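Local coordinates for protein beta-catenin homolog sys-1 (Caenorhabditis elegans, PDB 3C2G) that acts in Wnt signalling as a beta-catenin-like transcription coregulator that binds the TCF factor pop-1 directly and activates or represses target genes, at residues V102-P107 / E159-H163; M47-Q52 / I94-Q100; L82-R86 / Q139-I143; I123-Q128 / T172-Y176. One frame throughout, in Å; residues are numbered along the deposited sequence.

Contact 1 (V102-P107 / E159-H163); sequences VQMFCP and EFAQH
An aromatic and apolar contact between the equivalent short helices of two successive armadillo repeats, this pairing sets residues 102-107, from helix 98-103 into a type I turn, against helix 154-164. Residues 159-163 are regular helix, with His163 N bonded to Glu159 O at 3.1 Å. Gln103 to Cys106 form the turn, closed by Cys106 N to Gln103 O at 3.2 Å; Cys106 (-63/128) then turns the chain into an extended course through Pro107. CA atoms lie 5.9 Å apart at Val102 and Phe160 and 5.5 Å apart at Cys106 and His163. Phe160, chi1 t, brings its ring edge onto the face of Phe105, chi1 m: a T-shaped stack with centroids 4.9 Å apart, planes at 76° and Phe160 CE1 3.5 Å from Phe105 CD2. Beside it Val102 CG1 sits 3.8 Å from Phe160 CB. His163, chi1 m, points into the turn. Cys106 CB lies over its ring face in a CH-pi contact, 3.9 Å from the centroid, while Cys106 SG lies obliquely, 4.6 Å from that centroid; Pro107 CD approaches His163 CD2 to 4.1 Å. Helix 134-150 supports both phenylalanines, Ile147 touching each and Phe144 touching Phe160. Helix 115-122 adds Phe115, edge-to-face with Phe105, and Arg116, which hydrogen-bonds to His163 O. Selenomethionine Met104, its CA-to-CB bond directed away, touches Gln52, Leu55 and Tyr59 of helix 47-62 and also Phe115.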
loop_
_atom_site.group_PDB
_atom_site.type_symbol
_atom_site.label_atom_id
_atom_site.label_comp_id
_atom_site.label_asym_id
_atom_site.label_seq_id
_atom_site.Cartn_x
_atom_site.Cartn_y
_atom_site.Cartn_z
ATOM N N VAL A 102 -27.885 11.858 -13.394
ATOM C CA VAL A 102 -27.545 10.466 -13.100
ATOM C C VAL A 102 -28.641 9.502 -13.560
ATOM O O VAL A 102 -28.339 8.433 -14.105
ATOM C CB VAL A 102 -27.253 10.260 -11.589
ATOM C CG1 VAL A 102 -26.974 8.782 -11.262
ATOM C CG2 VAL A 102 -26.090 11.145 -11.138
ATOM N N GLN A 103 -29.908 9.886 -13.354
ATOM C CA GLN A 103 -31.042 9.023 -13.709
ATOM C C GLN A 103 -31.143 8.756 -15.204
ATOM O O GLN A 103 -31.702 7.738 -15.605
ATOM C CB GLN A 103 -32.369 9.587 -13.190
ATOM C CG GLN A 103 -32.593 9.406 -11.682
ATOM C CD GLN A 103 -33.745 10.261 -11.135
ATOM O OE1 GLN A 103 -34.337 11.072 -11.856
ATOM N NE2 GLN A 103 -34.056 10.085 -9.849
HETATM N N MSE A 104 -30.600 9.667 -16.019
HETATM C CA MSE A 104 -30.560 9.491 -17.475
HETATM C C MSE A 104 -29.747 8.276 -17.879
HETATM O O MSE A 104 -29.972 7.694 -18.933
HETATM C CB MSE A 104 -29.986 10.727 -18.171
HETATM C CG MSE A 104 -30.866 11.976 -18.076
HETATM SE SE MSE A 104 -32.702 11.716 -18.760
HETATM C CE MSE A 104 -32.281 11.371 -20.635
ATOM N N PHE A 105 -28.791 7.902 -17.035
ATOM C CA PHE A 105 -27.912 6.789 -17.332
ATOM C C PHE A 105 -28.547 5.438 -17.054
ATOM O O PHE A 105 -28.069 4.409 -17.544
ATOM C CB PHE A 105 -26.613 6.929 -16.559
ATOM C CG PHE A 105 -25.652 7.885 -17.178
ATOM C CD1 PHE A 105 -24.727 7.441 -18.122
ATOM C CD2 PHE A 105 -25.667 9.235 -16.824
ATOM C CE1 PHE A 105 -23.827 8.330 -18.692
ATOM C CE2 PHE A 105 -24.774 10.123 -17.393
ATOM C CZ PHE A 105 -23.854 9.674 -18.327
ATOM N N CYS A 106 -29.624 5.451 -16.275
ATOM C CA CYS A 106 -30.354 4.241 -15.935
ATOM C C CYS A 106 -30.957 3.567 -17.172
ATOM O O CYS A 106 -31.646 4.212 -17.959
ATOM C CB CYS A 106 -31.440 4.561 -14.917
ATOM S SG CYS A 106 -32.317 3.103 -14.359
ATOM N N PRO A 107 -30.694 2.258 -17.351
ATOM C CA PRO A 107 -31.171 1.600 -18.566
ATOM C C PRO A 107 -32.695 1.428 -18.559
ATOM O O PRO A 107 -33.278 1.100 -17.523
ATOM C CB PRO A 107 -30.452 0.248 -18.539
ATOM C CG PRO A 107 -30.167 -0.008 -17.102
ATOM C CD PRO A 107 -29.971 1.331 -16.458
ATOM N N GLU A 159 -25.471 4.637 -7.234
ATOM C CA GLU A 159 -26.404 4.480 -8.358
ATOM C C GLU A 159 -25.684 4.625 -9.699
ATOM O O GLU A 159 -25.829 3.779 -10.590
ATOM C CB GLU A 159 -27.522 5.521 -8.296
ATOM C CG GLU A 159 -28.615 5.231 -7.295
ATOM C CD GLU A 159 -29.832 6.147 -7.462
ATOM O OE1 GLU A 159 -30.639 6.232 -6.506
ATOM O OE2 GLU A 159 -29.988 6.775 -8.548
ATOM N N PHE A 160 -24.911 5.703 -9.826
ATOM C CA PHE A 160 -24.206 6.002 -11.063
ATOM C C PHE A 160 -23.231 4.882 -11.395
ATOM O O PHE A 160 -23.187 4.415 -12.536
ATOM C CB PHE A 160 -23.497 7.360 -10.983
ATOM C CG PHE A 160 -22.914 7.815 -12.288
ATOM C CD1 PHE A 160 -23.680 7.798 -13.451
ATOM C CD2 PHE A 160 -21.601 8.262 -12.356
ATOM C CE1 PHE A 160 -23.145 8.210 -14.665
ATOM C CE2 PHE A 160 -21.053 8.672 -13.566
ATOM C CZ PHE A 160 -21.827 8.647 -14.727
ATOM N N ALA A 161 -22.479 4.440 -10.386
ATOM C CA ALA A 161 -21.580 3.294 -10.525
ATOM C C ALA A 161 -22.287 2.071 -11.094
ATOM O O ALA A 161 -21.792 1.459 -12.033
ATOM C CB ALA A 161 -20.913 2.967 -9.198
ATOM N N GLN A 162 -23.453 1.731 -10.549
ATOM C CA GLN A 162 -24.216 0.590 -11.051
ATOM C C GLN A 162 -24.608 0.738 -12.527
ATOM O O GLN A 162 -24.457 -0.208 -13.302
ATOM C CB GLN A 162 -25.448 0.320 -10.183
ATOM C CG GLN A 162 -26.152 -1.001 -10.509
ATOM C CD GLN A 162 -27.309 -1.318 -9.559
ATOM O OE1 GLN A 162 -27.249 -1.017 -8.358
ATOM N NE2 GLN A 162 -28.364 -1.945 -10.094
ATOM N N HIS A 163 -25.094 1.922 -12.908
ATOM C CA HIS A 163 -25.460 2.213 -14.303
ATOM C C HIS A 163 -24.317 1.998 -15.300
ATOM O O HIS A 163 -24.550 1.657 -16.459
ATOM C CB HIS A 163 -25.983 3.648 -14.447
ATOM C CG HIS A 163 -27.200 3.947 -13.624
ATOM N ND1 HIS A 163 -27.476 5.208 -13.139
ATOM C CD2 HIS A 163 -28.207 3.148 -13.192
ATOM C CE1 HIS A 163 -28.604 5.176 -12.453
ATOM N NE2 HIS A 163 -29.066 3.938 -12.468
#

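Contact 2 (M47-Q52 / I94-Q100); sequences MPNCVQ and ISPYIHQ
Gln100 NE2 reaches across to two acceptors on helix 47-62, the backbone Pro48 O at 3.0 Å and the side-chain Gln52 OE1 at 2.8 Å, so one amide clasps a single turn of that helix. An extended side chain (chi1 m, chi2 t) makes this reach possible, and Gln52, with chi1 t and chi2 p, curls its end back to meet it. Water 1 lies 3.0 Å from Gln52 OE1 and 2.9 Å from Gln100 O, bridging the two residues at the margin. Residues 47-52 form a helical turn, with Val51 N to Met47 O at 2.9 Å; the other segment runs through a 3-10 turn at 95-97 into helix 98-103. CA atoms lie 6.5 Å apart at Pro48 and Tyr97 and 7.1 Å apart at Gln52 and Gln100. Outward from the amide, Tyr97, chi1 m, lies obliquely against the start of the helix: its CE1 is 3.6 Å from Pro48 CD, and its OH 3.3 Å from Met47 CB. Ile94 CD1 closes the apolar end, 3.5 Å from CE of selenomethionine Met47 and 3.9 Å from Val51 CG2. The contact joins helices of successive units in the armadillo superhelix. Met47 packs further on Phe39 and Val42, Gln52 NE2 bonds to Asn56, and Ile98 and His99 meet Leu156 of helix 154-164.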
loop_
_atom_site.group_PDB
_atom_site.type_symbol
_atom_site.label_atom_id
_atom_site.label_comp_id
_atom_site.label_asym_id
_atom_site.label_seq_id
_atom_site.Cartn_x
_atom_site.Cartn_y
_atom_site.Cartn_z
HETATM N N MSE A 47 -37.571 24.610 -11.765
HETATM C CA MSE A 47 -36.271 24.094 -12.218
HETATM C C MSE A 47 -36.227 22.591 -12.505
HETATM O O MSE A 47 -35.716 22.199 -13.554
HETATM C CB MSE A 47 -35.150 24.482 -11.244
HETATM C CG MSE A 47 -34.651 25.906 -11.399
HETATM SE SE MSE A 47 -33.808 26.198 -13.143
HETATM C CE MSE A 47 -32.145 25.226 -12.841
ATOM N N PRO A 48 -36.749 21.749 -11.583
ATOM C CA PRO A 48 -36.775 20.305 -11.850
ATOM C C PRO A 48 -37.279 19.903 -13.244
ATOM O O PRO A 48 -36.595 19.130 -13.935
ATOM C CB PRO A 48 -37.690 19.758 -10.749
ATOM C CG PRO A 48 -37.480 20.689 -9.616
ATOM C CD PRO A 48 -37.297 22.054 -10.246
ATOM N N ASN A 49 -38.430 20.417 -13.678
ATOM C CA ASN A 49 -38.901 20.040 -15.012
ATOM C C ASN A 49 -38.284 20.835 -16.158
ATOM O O ASN A 49 -38.245 20.361 -17.288
ATOM C CB ASN A 49 -40.436 19.891 -15.111
ATOM C CG ASN A 49 -41.153 21.206 -15.196
ATOM O OD1 ASN A 49 -41.361 21.873 -14.188
ATOM N ND2 ASN A 49 -41.558 21.582 -16.401
ATOM N N CYS A 50 -37.768 22.021 -15.856
ATOM C CA CYS A 50 -36.960 22.776 -16.815
ATOM C C CYS A 50 -35.728 21.957 -17.220
ATOM O O CYS A 50 -35.445 21.784 -18.403
ATOM C CB CYS A 50 -36.553 24.121 -16.210
ATOM S SG CYS A 50 -35.402 25.117 -17.214
ATOM N N VAL A 51 -35.023 21.422 -16.223
ATOM C CA VAL A 51 -33.890 20.531 -16.449
ATOM C C VAL A 51 -34.313 19.235 -17.155
ATOM O O VAL A 51 -33.673 18.820 -18.115
ATOM C CB VAL A 51 -33.133 20.240 -15.121
ATOM C CG1 VAL A 51 -32.091 19.132 -15.295
ATOM C CG2 VAL A 51 -32.479 21.509 -14.598
ATOM N N GLN A 52 -35.393 18.610 -16.694
ATOM C CA GLN A 52 -35.892 17.391 -17.341
ATOM C C GLN A 52 -36.194 17.572 -18.835
ATOM O O GLN A 52 -35.867 16.695 -19.649
ATOM C CB GLN A 52 -37.119 16.836 -16.615
ATOM C CG GLN A 52 -37.353 15.345 -16.861
ATOM C CD GLN A 52 -36.120 14.480 -16.529
ATOM O OE1 GLN A 52 -35.633 14.472 -15.390
ATOM N NE2 GLN A 52 -35.620 13.752 -17.531
ATOM N N ILE A 94 -27.362 24.217 -11.069
ATOM C CA ILE A 94 -27.909 22.931 -11.467
ATOM C C ILE A 94 -27.578 21.829 -10.454
ATOM O O ILE A 94 -28.183 20.757 -10.486
ATOM C CB ILE A 94 -27.436 22.540 -12.900
ATOM C CG1 ILE A 94 -27.837 23.613 -13.922
ATOM C CG2 ILE A 94 -27.971 21.186 -13.319
ATOM C CD1 ILE A 94 -29.331 23.733 -14.203
ATOM N N SER A 95 -26.654 22.091 -9.534
ATOM C CA SER A 95 -26.176 21.020 -8.639
ATOM C C SER A 95 -27.254 20.300 -7.801
ATOM O O SER A 95 -27.159 19.085 -7.633
ATOM C CB SER A 95 -24.979 21.458 -7.783
ATOM O OG SER A 95 -25.385 22.283 -6.716
ATOM N N PRO A 96 -28.297 21.019 -7.316
ATOM C CA PRO A 96 -29.336 20.299 -6.558
ATOM C C PRO A 96 -30.190 19.361 -7.424
ATOM O O PRO A 96 -30.986 18.583 -6.884
ATOM C CB PRO A 96 -30.227 21.422 -5.994
ATOM C CG PRO A 96 -29.514 22.700 -6.258
ATOM C CD PRO A 96 -28.613 22.456 -7.426
ATOM N N TYR A 97 -30.023 19.439 -8.747
ATOM C CA TYR A 97 -30.824 18.643 -9.680
ATOM C C TYR A 97 -30.005 17.543 -10.372
ATOM O O TYR A 97 -30.486 16.876 -11.294
ATOM C CB TYR A 97 -31.509 19.564 -10.700
ATOM C CG TYR A 97 -32.182 20.756 -10.049
ATOM C CD1 TYR A 97 -33.418 20.621 -9.420
ATOM C CD2 TYR A 97 -31.572 22.007 -10.042
ATOM C CE1 TYR A 97 -34.034 21.701 -8.801
ATOM C CE2 TYR A 97 -32.176 23.097 -9.427
ATOM C CZ TYR A 97 -33.408 22.938 -8.808
ATOM O OH TYR A 97 -34.023 24.014 -8.202
ATOM N N ILE A 98 -28.784 17.341 -9.884
ATOM C CA ILE A 98 -27.816 16.439 -10.507
ATOM C C ILE A 98 -28.245 14.974 -10.538
ATOM O O ILE A 98 -27.804 14.216 -11.408
ATOM C CB ILE A 98 -26.393 16.619 -9.893
ATOM C CG1 ILE A 98 -25.310 16.059 -10.829
ATOM C CG2 ILE A 98 -26.305 16.067 -8.465
ATOM C CD1 ILE A 98 -24.894 17.023 -11.928
ATOM N N HIS A 99 -29.128 14.584 -9.621
ATOM C CA HIS A 99 -29.688 13.230 -9.638
ATOM C C HIS A 99 -30.480 12.942 -10.910
ATOM O O HIS A 99 -30.577 11.786 -11.339
ATOM C CB HIS A 99 -30.531 12.945 -8.388
ATOM C CG HIS A 99 -31.616 13.941 -8.152
ATOM N ND1 HIS A 99 -32.946 13.663 -8.391
ATOM C CD2 HIS A 99 -31.572 15.221 -7.712
ATOM C CE1 HIS A 99 -33.672 14.730 -8.111
ATOM N NE2 HIS A 99 -32.862 15.690 -7.701
ATOM N N GLN A 100 -31.024 13.990 -11.528
ATOM C CA GLN A 100 -31.732 13.844 -12.805
ATOM C C GLN A 100 -30.759 13.500 -13.919
ATOM O O GLN A 100 -31.076 12.670 -14.784
ATOM C CB GLN A 100 -32.538 15.097 -13.159
ATOM C CG GLN A 100 -33.745 15.349 -12.252
ATOM C CD GLN A 100 -34.521 16.597 -12.625
ATOM O OE1 GLN A 100 -34.760 17.464 -11.787
ATOM N NE2 GLN A 100 -34.918 16.696 -13.888
HETATM O O HOH W 1 -33.880 12.048 -14.824
#

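Contact 3 (L82-R86 / Q139-I143); sequences LDILR and QVFQI
Helices 71-90 and 134-150 run nearly parallel, their axes 9.5 Å apart at closest approach and crossing at 19°, as is usual for the long third helices of consecutive armadillo repeats. CA atoms lie 6.7 Å apart at Leu82 and Gln139 and 5.2 Å apart at Arg86 and Ile143. Ile143 (chi1 m, chi2 t) is the packing centre: its CD1 lies 3.9 Å from Leu85 CD2 and 4.4 Å from Leu82 CB, over the Leu82 carbonyl, and its CG1 3.6 Å from Arg86 CA. Leu82 CD1 meets Val140 CG2 at 3.8 Å. Along the polar edge, Arg86 NH2 forms a salt bridge with Asp83 OD1 at 2.8 Å within its own helix, and Gln139 packs alongside, its NE2 3.7 Å from Arg86 NE. Asp83 OD2 bridges to Arg87 and Arg31; Gln142 bonds back to Asn138 O. No hydrogen bond spans the segments; apolar contacts combine with packed Arg86 and Gln139, and charges pair within helix 71-90 and with Arg31 of helix 20-37, not across to 139-143.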
loop_
_atom_site.group_PDB
_atom_site.type_symbol
_atom_site.label_atom_id
_atom_site.label_comp_id
_atom_site.label_asym_id
_atom_site.label_seq_id
_atom_site.Cartn_x
_atom_site.Cartn_y
_atom_site.Cartn_z
ATOM N N LEU A 82 -23.950 17.935 -26.066
ATOM C CA LEU A 82 -23.015 17.431 -25.066
ATOM C C LEU A 82 -22.427 18.563 -24.258
ATOM O O LEU A 82 -22.128 18.392 -23.081
ATOM C CB LEU A 82 -21.925 16.569 -25.696
ATOM C CG LEU A 82 -22.458 15.285 -26.346
ATOM C CD1 LEU A 82 -21.385 14.588 -27.183
ATOM C CD2 LEU A 82 -23.060 14.350 -25.301
ATOM N N ASP A 83 -22.299 19.731 -24.880
ATOM C CA ASP A 83 -21.805 20.908 -24.168
ATOM C C ASP A 83 -22.818 21.419 -23.157
ATOM O O ASP A 83 -22.443 21.891 -22.088
ATOM C CB ASP A 83 -21.408 22.031 -25.118
ATOM C CG ASP A 83 -20.692 23.160 -24.396
ATOM O OD1 ASP A 83 -19.547 22.953 -23.929
ATOM O OD2 ASP A 83 -21.289 24.247 -24.262
ATOM N N ILE A 84 -24.104 21.318 -23.492
ATOM C CA ILE A 84 -25.154 21.627 -22.534
ATOM C C ILE A 84 -25.030 20.632 -21.385
ATOM O O ILE A 84 -24.942 21.019 -20.219
ATOM C CB ILE A 84 -26.569 21.547 -23.179
ATOM C CG1 ILE A 84 -26.820 22.751 -24.097
ATOM C CG2 ILE A 84 -27.651 21.468 -22.107
ATOM C CD1 ILE A 84 -27.900 22.506 -25.165
ATOM N N LEU A 85 -24.996 19.349 -21.720
ATOM C CA LEU A 85 -24.885 18.306 -20.707
ATOM C C LEU A 85 -23.687 18.518 -19.784
ATOM O O LEU A 85 -23.818 18.403 -18.568
ATOM C CB LEU A 85 -24.829 16.923 -21.358
ATOM C CG LEU A 85 -24.684 15.706 -20.443
ATOM C CD1 LEU A 85 -25.774 15.620 -19.352
ATOM C CD2 LEU A 85 -24.683 14.460 -21.301
ATOM N N ARG A 86 -22.534 18.842 -20.367
ATOM C CA ARG A 86 -21.335 19.109 -19.590
ATOM C C ARG A 86 -21.586 20.220 -18.586
ATOM O O ARG A 86 -21.225 20.103 -17.418
ATOM C CB ARG A 86 -20.159 19.470 -20.497
ATOM C CG ARG A 86 -18.852 19.743 -19.748
ATOM C CD ARG A 86 -17.662 19.941 -20.683
ATOM N NE ARG A 86 -17.826 21.147 -21.483
ATOM C CZ ARG A 86 -17.490 22.368 -21.080
ATOM N NH1 ARG A 86 -16.959 22.549 -19.874
ATOM N NH2 ARG A 86 -17.696 23.409 -21.884
ATOM N N GLN A 139 -15.452 15.702 -24.981
ATOM C CA GLN A 139 -16.486 16.293 -24.163
ATOM C C GLN A 139 -17.177 15.275 -23.257
ATOM O O GLN A 139 -17.504 15.579 -22.115
ATOM C CB GLN A 139 -17.502 16.971 -25.064
ATOM C CG GLN A 139 -18.109 18.172 -24.418
ATOM C CD GLN A 139 -18.464 19.224 -25.411
ATOM O OE1 GLN A 139 -19.061 18.939 -26.466
ATOM N NE2 GLN A 139 -18.117 20.469 -25.085
ATOM N N VAL A 140 -17.396 14.069 -23.765
ATOM C CA VAL A 140 -17.967 13.008 -22.955
ATOM C C VAL A 140 -17.016 12.562 -21.819
ATOM O O VAL A 140 -17.468 12.283 -20.703
ATOM C CB VAL A 140 -18.397 11.825 -23.830
ATOM C CG1 VAL A 140 -18.821 10.636 -22.970
ATOM C CG2 VAL A 140 -19.539 12.253 -24.767
ATOM N N PHE A 141 -15.709 12.524 -22.097
ATOM C CA PHE A 141 -14.715 12.275 -21.039
ATOM C C PHE A 141 -14.763 13.336 -19.951
ATOM O O PHE A 141 -14.619 13.011 -18.782
ATOM C CB PHE A 141 -13.284 12.138 -21.589
ATOM C CG PHE A 141 -13.016 10.814 -22.252
ATOM C CD1 PHE A 141 -13.123 9.626 -21.534
ATOM C CD2 PHE A 141 -12.653 10.753 -23.584
ATOM C CE1 PHE A 141 -12.873 8.405 -22.135
ATOM C CE2 PHE A 141 -12.413 9.546 -24.193
ATOM C CZ PHE A 141 -12.521 8.360 -23.466
ATOM N N GLN A 142 -14.973 14.596 -20.325
ATOM C CA GLN A 142 -15.141 15.656 -19.318
ATOM C C GLN A 142 -16.423 15.509 -18.476
ATOM O O GLN A 142 -16.448 15.895 -17.306
ATOM C CB GLN A 142 -15.118 17.029 -19.970
ATOM C CG GLN A 142 -13.733 17.586 -20.223
ATOM C CD GLN A 142 -13.777 18.756 -21.180
ATOM O OE1 GLN A 142 -13.927 19.911 -20.763
ATOM N NE2 GLN A 142 -13.685 18.464 -22.478
ATOM N N ILE A 143 -17.477 14.961 -19.079
ATOM C CA ILE A 143 -18.751 14.763 -18.398
ATOM C C ILE A 143 -18.616 13.668 -17.332
ATOM O O ILE A 143 -19.075 13.838 -16.203
ATOM C CB ILE A 143 -19.879 14.433 -19.421
ATOM C CG1 ILE A 143 -20.306 15.702 -20.175
ATOM C CG2 ILE A 143 -21.066 13.758 -18.753
ATOM C CD1 ILE A 143 -20.960 15.419 -21.540
#

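Contact 4 (I123-Q128 / T172-Y176); sequences ISLNWQ and TLSEY
Tyr176 lays one ring face against Leu125, whose CD1 makes a CH-pi contact 4.2 Å from the ring centroid, 26° off the normal; Leu125 CD1 is 3.8 Å from Tyr176 CE1. With chi1 m, the tyrosine reaches in to donate from OH to Ile123 O at 2.7 Å, and the same OH accepts from Gln128 NE2 at 3.2 Å. The loop after helix 115-122 thus wraps round one hydroxyl: Ser124 (-54/135) is extended, then a 3-10 turn at 125-127 returns Gln128 to it, with Gln128 N to Leu125 O at 2.8 Å. CA atoms lie 5.9 Å apart at Ser124 and Thr172 and 6.6 Å apart at Leu125 and Tyr176. Thr172 CG2 packs 4.0 Å from Ser124 CA, Ile123 CD1 4.2 Å from Leu173 CD2, and Leu125 CD2 3.8 Å from Glu175 OE2. Phe141 of helix 134-150 backs Ile123, Gln128 and Tyr176. Such packing sets the loop after one repeat's second helix, 115-122, against the end region of the next repeat's, 167-174, as in an armadillo superhelix.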
loop_
_atom_site.group_PDB
_atom_site.type_symbol
_atom_site.label_atom_id
_atom_site.label_comp_id
_atom_site.label_asym_id
_atom_site.label_seq_id
_atom_site.Cartn_x
_atom_site.Cartn_y
_atom_site.Cartn_z
ATOM N N ILE A 123 -17.309 7.654 -26.912
ATOM C CA ILE A 123 -15.898 7.539 -26.507
ATOM C C ILE A 123 -15.212 6.303 -27.080
ATOM O O ILE A 123 -14.127 5.930 -26.645
ATOM C CB ILE A 123 -15.694 7.586 -24.979
ATOM C CG1 ILE A 123 -16.538 6.514 -24.281
ATOM C CG2 ILE A 123 -15.948 8.998 -24.457
ATOM C CD1 ILE A 123 -16.228 6.367 -22.817
ATOM N N SER A 124 -15.848 5.670 -28.055
ATOM C CA SER A 124 -15.195 4.627 -28.819
ATOM C C SER A 124 -13.877 5.143 -29.396
ATOM O O SER A 124 -13.806 6.255 -29.922
ATOM C CB SER A 124 -16.100 4.137 -29.940
ATOM O OG SER A 124 -15.500 3.054 -30.614
ATOM N N LEU A 125 -12.842 4.315 -29.274
ATOM C CA LEU A 125 -11.477 4.664 -29.663
ATOM C C LEU A 125 -11.378 5.103 -31.119
ATOM O O LEU A 125 -10.722 6.096 -31.421
ATOM C CB LEU A 125 -10.528 3.488 -29.390
ATOM C CG LEU A 125 -9.150 3.506 -30.054
ATOM C CD1 LEU A 125 -8.185 4.431 -29.320
ATOM C CD2 LEU A 125 -8.594 2.103 -30.144
ATOM N N ASN A 126 -12.036 4.362 -32.010
ATOM C CA ASN A 126 -12.032 4.672 -33.441
ATOM C C ASN A 126 -12.625 6.046 -33.801
ATOM O O ASN A 126 -12.373 6.569 -34.884
ATOM C CB ASN A 126 -12.700 3.547 -34.244
ATOM C CG ASN A 126 -14.206 3.515 -34.072
ATOM O OD1 ASN A 126 -14.885 4.542 -34.199
ATOM N ND2 ASN A 126 -14.747 2.324 -33.807
ATOM N N TRP A 127 -13.409 6.629 -32.898
ATOM C CA TRP A 127 -13.833 8.013 -33.066
ATOM C C TRP A 127 -12.685 9.001 -32.859
ATOM O O TRP A 127 -12.743 10.120 -33.372
ATOM C CB TRP A 127 -14.979 8.374 -32.128
ATOM C CG TRP A 127 -16.318 7.793 -32.486
ATOM C CD1 TRP A 127 -17.175 7.158 -31.641
ATOM C CD2 TRP A 127 -16.958 7.808 -33.770
ATOM N NE1 TRP A 127 -18.306 6.767 -32.310
ATOM C CE2 TRP A 127 -18.205 7.157 -33.619
ATOM C CE3 TRP A 127 -16.602 8.302 -35.033
ATOM C CZ2 TRP A 127 -19.102 6.985 -34.686
ATOM C CZ3 TRP A 127 -17.494 8.135 -36.097
ATOM C CH2 TRP A 127 -18.731 7.481 -35.912
ATOM N N GLN A 128 -11.648 8.589 -32.125
ATOM C CA GLN A 128 -10.514 9.474 -31.800
ATOM C C GLN A 128 -9.653 9.829 -33.001
ATOM O O GLN A 128 -8.791 10.696 -32.907
ATOM C CB GLN A 128 -9.615 8.869 -30.712
ATOM C CG GLN A 128 -10.282 8.647 -29.369
ATOM C CD GLN A 128 -10.337 9.890 -28.516
ATOM O OE1 GLN A 128 -10.392 11.017 -29.019
ATOM N NE2 GLN A 128 -10.327 9.692 -27.203
ATOM N N THR A 172 -15.382 -1.026 -24.298
ATOM C CA THR A 172 -14.959 0.201 -24.948
ATOM C C THR A 172 -13.729 0.800 -24.260
ATOM O O THR A 172 -12.772 1.168 -24.938
ATOM C CB THR A 172 -16.128 1.222 -25.078
ATOM O OG1 THR A 172 -17.013 0.789 -26.121
ATOM C CG2 THR A 172 -15.620 2.631 -25.422
ATOM N N LEU A 173 -13.752 0.873 -22.930
ATOM C CA LEU A 173 -12.640 1.446 -22.171
ATOM C C LEU A 173 -11.369 0.611 -22.341
ATOM O O LEU A 173 -10.270 1.168 -22.454
ATOM C CB LEU A 173 -12.974 1.572 -20.680
ATOM C CG LEU A 173 -14.076 2.517 -20.177
ATOM C CD1 LEU A 173 -14.335 2.243 -18.710
ATOM C CD2 LEU A 173 -13.768 4.011 -20.393
ATOM N N SER A 174 -11.530 -0.717 -22.371
ATOM C CA SER A 174 -10.404 -1.639 -22.456
ATOM C C SER A 174 -9.690 -1.550 -23.780
ATOM O O SER A 174 -8.500 -1.849 -23.856
ATOM C CB SER A 174 -10.855 -3.081 -22.243
ATOM O OG SER A 174 -11.237 -3.276 -20.899
ATOM N N GLU A 175 -10.411 -1.168 -24.829
ATOM C CA GLU A 175 -9.811 -1.098 -26.156
ATOM C C GLU A 175 -8.674 -0.067 -26.165
ATOM O O GLU A 175 -7.748 -0.169 -26.959
ATOM C CB GLU A 175 -10.869 -0.818 -27.234
ATOM C CG GLU A 175 -10.382 -1.094 -28.672
ATOM C CD GLU A 175 -11.454 -0.895 -29.759
ATOM O OE1 GLU A 175 -12.672 -1.032 -29.455
ATOM O OE2 GLU A 175 -11.072 -0.616 -30.928
ATOM N N TYR A 176 -8.724 0.901 -25.256
ATOM C CA TYR A 176 -7.645 1.865 -25.130
ATOM C C TYR A 176 -6.375 1.256 -24.538
ATOM O O TYR A 176 -5.304 1.856 -24.614
ATOM C CB TYR A 176 -8.059 3.064 -24.290
ATOM C CG TYR A 176 -8.996 4.039 -24.962
ATOM C CD1 TYR A 176 -8.512 5.219 -25.523
ATOM C CD2 TYR A 176 -10.376 3.811 -24.994
ATOM C CE1 TYR A 176 -9.366 6.144 -26.098
ATOM C CE2 TYR A 176 -11.227 4.710 -25.584
ATOM C CZ TYR A 176 -10.722 5.883 -26.134
ATOM O OH TYR A 176 -11.574 6.805 -26.715
#

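All four contacts stitch neighbouring helical units in the N-terminal part of the armadillo domain, each between successive repeats, through helices or the turns following them. Contact 3 is the most buried, mixing apolar and polar side chains, with no hydrogen bond across it; the others are partly buried. Contact 1 relies on aromatic stacking, whereas contacts 2 and 4 add side-chain hydrogen bonds to backbone carbonyls, from a glutamine and a tyrosine respectively. Contacts 1 and 2 share helix 98-103 and meet where Met104 SE lies 3.8 Å from Gln52 NE2. Contact 4 joins contact 3 through Phe141 and Val140 on Ile123, while contacts 2 and 4 stay about 17 Å apart at their nearest atoms.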